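Local coordinates for protein extracellular ligand-binding receptor (Sphaerobacter thermophilus, PDB 4ZPJ) that probably serves as the extracellular substrate-binding component of an ABC transporter, capturing a small solute between two lobes in the manner of leucine-binding proteins, at residues Arg346-Ala349 / Glu350-Ala354; Leu281-Gly285 / Ala286-Gln290. All blocks are in the same frame, centred on the assembly; numbering follows the deposited sequence.

Contact 1: Arg346-Ala349 / Glu350-Ala354; sequences RVIA and EALTA
Arg346 and Glu350, one helical turn apart near the C-terminal end of helix 336-354, form an i to i+4 salt bridge on the flank of the helix. Followed outward, the Glu350 side chain first keeps close to the backbone: CB is 3.4 Å from Arg346 O, and CG comes closer still, 3.0 Å from that oxygen, which also accepts the Glu350 amide. CG stands anti to the carbonyl carbon (chi1 -62°) and the chain bends again at chi2, which carries CD alongside the arginine. At the tip OE2 takes a bond from Arg346 NH2 at 3.1 Å, nearly straight at 164°, and a weak one from Arg346 NE at 3.4 Å. The oxygen lies in the guanidinium plane, at its edge, yet the donor NH2 comes from above the carboxylate plane; the two planes are 54° apart.

An aspartate here would probably fall short of the guanidinium, costing Arg346 this charge partner and leaving its bent chain freer to turn. Further on, Thr353 grips Ala349 O twice, through its amide and through OG1 at 2.7 Å, from opposite faces of the carbonyl plane. The OG1 bond satisfies the threonine hydroxyl within its own helix. On another flank Ile348 CG2 packs alongside Leu352 CD1 at 3.9 Å, while Leu352 also touches Phe89 of strand 88-89.

Arg346 has a second partner in Phe374, by a cation-pi contact, and its side chain lies about 5 Å from a bound zinc ion held by Glu317 and Glu320. With one carboxylate at its edge and more acidic groups nearby, the guanidinium probably stays positively charged and offsets part of the negative charge gathered around the metal.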
loop_
_atom_site.group_PDB
_atom_site.type_symbol
_atom_site.label_atom_id
_atom_site.label_comp_id
_atom_site.label_asym_id
_atom_site.label_seq_id
_atom_site.Cartn_x
_atom_site.Cartn_y
_atom_site.Cartn_z
ATOM N N ARG A 346 -9.808 -0.121 11.427
ATOM C CA ARG A 346 -11.016 -0.945 11.403
ATOM C C ARG A 346 -10.711 -2.335 11.930
ATOM O O ARG A 346 -11.463 -2.905 12.693
ATOM C CB ARG A 346 -11.577 -1.126 9.984
ATOM C CG ARG A 346 -12.642 -0.185 9.528
ATOM C CD ARG A 346 -13.905 -0.126 10.399
ATOM N NE ARG A 346 -14.781 -1.284 10.331
ATOM C CZ ARG A 346 -15.572 -1.566 9.304
ATOM N NH1 ARG A 346 -15.601 -0.809 8.219
ATOM N NH2 ARG A 346 -16.339 -2.627 9.364
ATOM N N VAL A 347 -9.593 -2.886 11.505
ATOM C CA VAL A 347 -9.130 -4.149 12.044
ATOM C C VAL A 347 -9.057 -4.053 13.579
ATOM O O VAL A 347 -9.535 -4.941 14.287
ATOM C CB VAL A 347 -7.736 -4.477 11.499
ATOM C CG1 VAL A 347 -7.066 -5.532 12.341
ATOM C CG2 VAL A 347 -7.817 -4.901 10.031
ATOM N N ILE A 348 -8.479 -2.962 14.091
ATOM C CA ILE A 348 -8.223 -2.862 15.510
ATOM C C ILE A 348 -9.548 -2.774 16.162
ATOM O O ILE A 348 -9.813 -3.473 17.120
ATOM C CB ILE A 348 -7.396 -1.618 15.834
ATOM C CG1 ILE A 348 -5.952 -1.884 15.439
ATOM C CG2 ILE A 348 -7.480 -1.303 17.295
ATOM C CD1 ILE A 348 -5.116 -0.660 15.364
ATOM N N ALA A 349 -10.421 -1.953 15.587
ATOM C CA ALA A 349 -11.767 -1.741 16.124
ATOM C C ALA A 349 -12.603 -3.013 16.131
ATOM O O ALA A 349 -13.318 -3.257 17.085
ATOM C CB ALA A 349 -12.484 -0.634 15.362
ATOM N N GLU A 350 -12.502 -3.821 15.084
ATOM C CA GLU A 350 -13.256 -5.056 15.012
ATOM C C GLU A 350 -12.695 -6.056 16.003
ATOM O O GLU A 350 -13.453 -6.783 16.652
ATOM C CB GLU A 350 -13.193 -5.652 13.608
ATOM C CG GLU A 350 -13.803 -4.741 12.578
ATOM C CD GLU A 350 -15.303 -4.952 12.366
ATOM O OE1 GLU A 350 -15.782 -6.098 12.428
ATOM O OE2 GLU A 350 -16.007 -3.966 12.100
ATOM N N ALA A 351 -11.363 -6.095 16.139
ATOM C CA ALA A 351 -10.786 -7.069 17.064
ATOM C C ALA A 351 -11.143 -6.688 18.501
ATOM O O ALA A 351 -11.548 -7.542 19.293
ATOM C CB ALA A 351 -9.292 -7.196 16.905
ATOM N N LEU A 352 -11.012 -5.405 18.824
ATOM C CA LEU A 352 -11.282 -4.952 20.168
ATOM C C LEU A 352 -12.744 -5.102 20.567
ATOM O O LEU A 352 -13.054 -5.378 21.723
ATOM C CB LEU A 352 -10.862 -3.526 20.313
ATOM C CG LEU A 352 -9.335 -3.263 20.352
ATOM C CD1 LEU A 352 -9.100 -1.850 20.788
ATOM C CD2 LEU A 352 -8.599 -4.149 21.306
ATOM N N THR A 353 -13.635 -4.917 19.609
ATOM C CA THR A 353 -15.045 -5.105 19.842
ATOM C C THR A 353 -15.301 -6.556 20.182
ATOM O O THR A 353 -15.975 -6.831 21.174
ATOM C CB THR A 353 -15.866 -4.707 18.606
ATOM O OG1 THR A 353 -15.656 -3.323 18.337
ATOM C CG2 THR A 353 -17.349 -4.966 18.809
ATOM N N ALA A 354 -14.750 -7.474 19.385
ATOM C CA ALA A 354 -15.002 -8.911 19.560
ATOM C C ALA A 354 -14.547 -9.446 20.910
ATOM O O ALA A 354 -15.180 -10.310 21.467
ATOM C CB ALA A 354 -14.306 -9.683 18.454
#

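Contact 2: Leu281-Gly285 / Ala286-Gln290; sequences LIPSG and ADVDQ
A type I beta turn, Ser284 to Asp287, overlaid by an ST turn, follows strand 281-283, an outermost strand of the four-stranded parallel sheet. Ser284 supplies an acceptor to each. Its carbonyl O receives the Asp287 amide at 2.8 Å, with N above the carbonyl plane, closing the beta turn. Its hydroxyl takes the Ala286 amide, OG to N 2.9 Å, at an N-H...O angle of 144°, which makes the ST turn. The serine torsion places OG for this bond: at chi1 159° it lies opposite the backbone N, beside the carbonyl carbon, on the side where the chain turns back, within reach of Ala286 N. A weak bond from Val288 N to Gly285 O, 3.4 Å, continues the turn. On its apolar side, Pro283 CG meets Val288 CG1 at 4.1 Å, the two side chains crossing obliquely.

The polar groups of this buried turn also bond beyond it: Ser284 OG and Gly285 N with the carboxylate of Asp179, and Asp287 OD2 with His257 ND1. Backbone bonds from Ile282 and Ser284 tie the segment to strand 252-256, Ile282 rests on helix 180-188, and Val288 packs against Leu267 of helix 261-272.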
loop_
_atom_site.group_PDB
_atom_site.type_symbol
_atom_site.label_atom_id
_atom_site.label_comp_id
_atom_site.label_asym_id
_atom_site.label_seq_id
_atom_site.Cartn_x
_atom_site.Cartn_y
_atom_site.Cartn_z
ATOM N N LEU A 281 1.844 1.608 -21.732
ATOM C CA LEU A 281 2.497 1.657 -20.443
ATOM C C LEU A 281 1.484 1.307 -19.373
ATOM O O LEU A 281 0.363 1.834 -19.396
ATOM C CB LEU A 281 3.023 3.057 -20.214
ATOM C CG LEU A 281 3.462 3.396 -18.804
ATOM C CD1 LEU A 281 4.659 2.572 -18.410
ATOM C CD2 LEU A 281 3.790 4.868 -18.747
ATOM N N ILE A 282 1.885 0.435 -18.433
ATOM C CA ILE A 282 1.090 0.131 -17.278
ATOM C C ILE A 282 1.891 0.674 -16.117
ATOM O O ILE A 282 2.966 0.144 -15.772
ATOM C CB ILE A 282 0.859 -1.371 -17.116
ATOM C CG1 ILE A 282 -0.000 -1.880 -18.267
ATOM C CG2 ILE A 282 0.258 -1.663 -15.756
ATOM C CD1 ILE A 282 -0.210 -3.362 -18.290
ATOM N N PRO A 283 1.412 1.778 -15.546
ATOM C CA PRO A 283 2.032 2.289 -14.374
ATOM C C PRO A 283 1.641 1.487 -13.194
ATOM O O PRO A 283 0.567 0.883 -13.157
ATOM C CB PRO A 283 1.420 3.677 -14.191
ATOM C CG PRO A 283 0.493 3.905 -15.310
ATOM C CD PRO A 283 0.228 2.556 -15.942
ATOM N N SER A 284 2.500 1.518 -12.195
ATOM C CA SER A 284 2.104 1.043 -10.889
ATOM C C SER A 284 0.997 1.941 -10.354
ATOM O O SER A 284 1.016 3.177 -10.558
ATOM C CB SER A 284 3.290 1.086 -9.928
ATOM O OG SER A 284 2.851 1.091 -8.593
ATOM N N GLY A 285 0.082 1.337 -9.611
ATOM C CA GLY A 285 -0.921 2.104 -8.889
ATOM C C GLY A 285 -0.346 3.156 -7.992
ATOM O O GLY A 285 -0.936 4.208 -7.800
ATOM N N ALA A 286 0.840 2.921 -7.465
ATOM C CA ALA A 286 1.496 3.973 -6.666
ATOM C C ALA A 286 1.843 5.233 -7.464
ATOM O O ALA A 286 1.853 6.386 -6.937
ATOM C CB ALA A 286 2.748 3.402 -6.032
ATOM N N ASP A 287 2.096 5.036 -8.751
ATOM C CA ASP A 287 2.638 6.111 -9.587
ATOM C C ASP A 287 1.498 7.014 -10.045
ATOM O O ASP A 287 1.734 8.108 -10.510
ATOM C CB ASP A 287 3.385 5.550 -10.829
ATOM C CG ASP A 287 4.857 5.082 -10.541
ATOM O OD1 ASP A 287 5.109 4.351 -9.542
ATOM O OD2 ASP A 287 5.766 5.444 -11.365
ATOM N N VAL A 288 0.254 6.550 -9.952
ATOM C CA VAL A 288 -0.880 7.401 -10.318
ATOM C C VAL A 288 -1.803 7.658 -9.107
ATOM O O VAL A 288 -3.007 7.922 -9.242
ATOM C CB VAL A 288 -1.664 6.827 -11.522
ATOM C CG1 VAL A 288 -0.796 6.862 -12.768
ATOM C CG2 VAL A 288 -2.173 5.422 -11.251
ATOM N N ASP A 289 -1.236 7.577 -7.913
ATOM C CA ASP A 289 -1.976 7.828 -6.689
ATOM C C ASP A 289 -2.581 9.223 -6.712
ATOM O O ASP A 289 -2.000 10.172 -7.262
ATOM C CB ASP A 289 -1.062 7.714 -5.460
ATOM C CG ASP A 289 -1.851 7.885 -4.108
ATOM O OD1 ASP A 289 -2.752 7.066 -3.847
ATOM O OD2 ASP A 289 -1.591 8.836 -3.336
ATOM N N GLN A 290 -3.741 9.323 -6.066
ATOM C CA GLN A 290 -4.543 10.507 -5.925
ATOM C C GLN A 290 -3.760 11.730 -5.533
ATOM O O GLN A 290 -4.003 12.783 -6.043
ATOM C CB GLN A 290 -5.542 10.287 -4.762
ATOM C CG GLN A 290 -6.568 11.401 -4.655
ATOM C CD GLN A 290 -7.559 11.300 -5.785
ATOM O OE1 GLN A 290 -8.060 10.199 -6.074
ATOM N NE2 GLN A 290 -7.836 12.412 -6.441
#

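Contact 2 comes first along the chain and contact 1 follows, some 56 residues later. Their centres are 31 Å apart, on opposite sides of the chain's centre, and their nearest atoms are about 18 Å apart, so neither touches the other. Residues 281-283 form an outermost strand of the parallel sheet of 222-229, 194-200, 252-256 and 281-283, and 284-290 turn away from it, whereas residues 346-354 end helix 336-354, which packs against strand 88-89 at the edge of the six-stranded mixed sheet. One contact thus belongs to each sheet-centred half of the molecule, consistent with the two-lobed fold of periplasmic binding proteins, in which the chain passes between the lobes more than once.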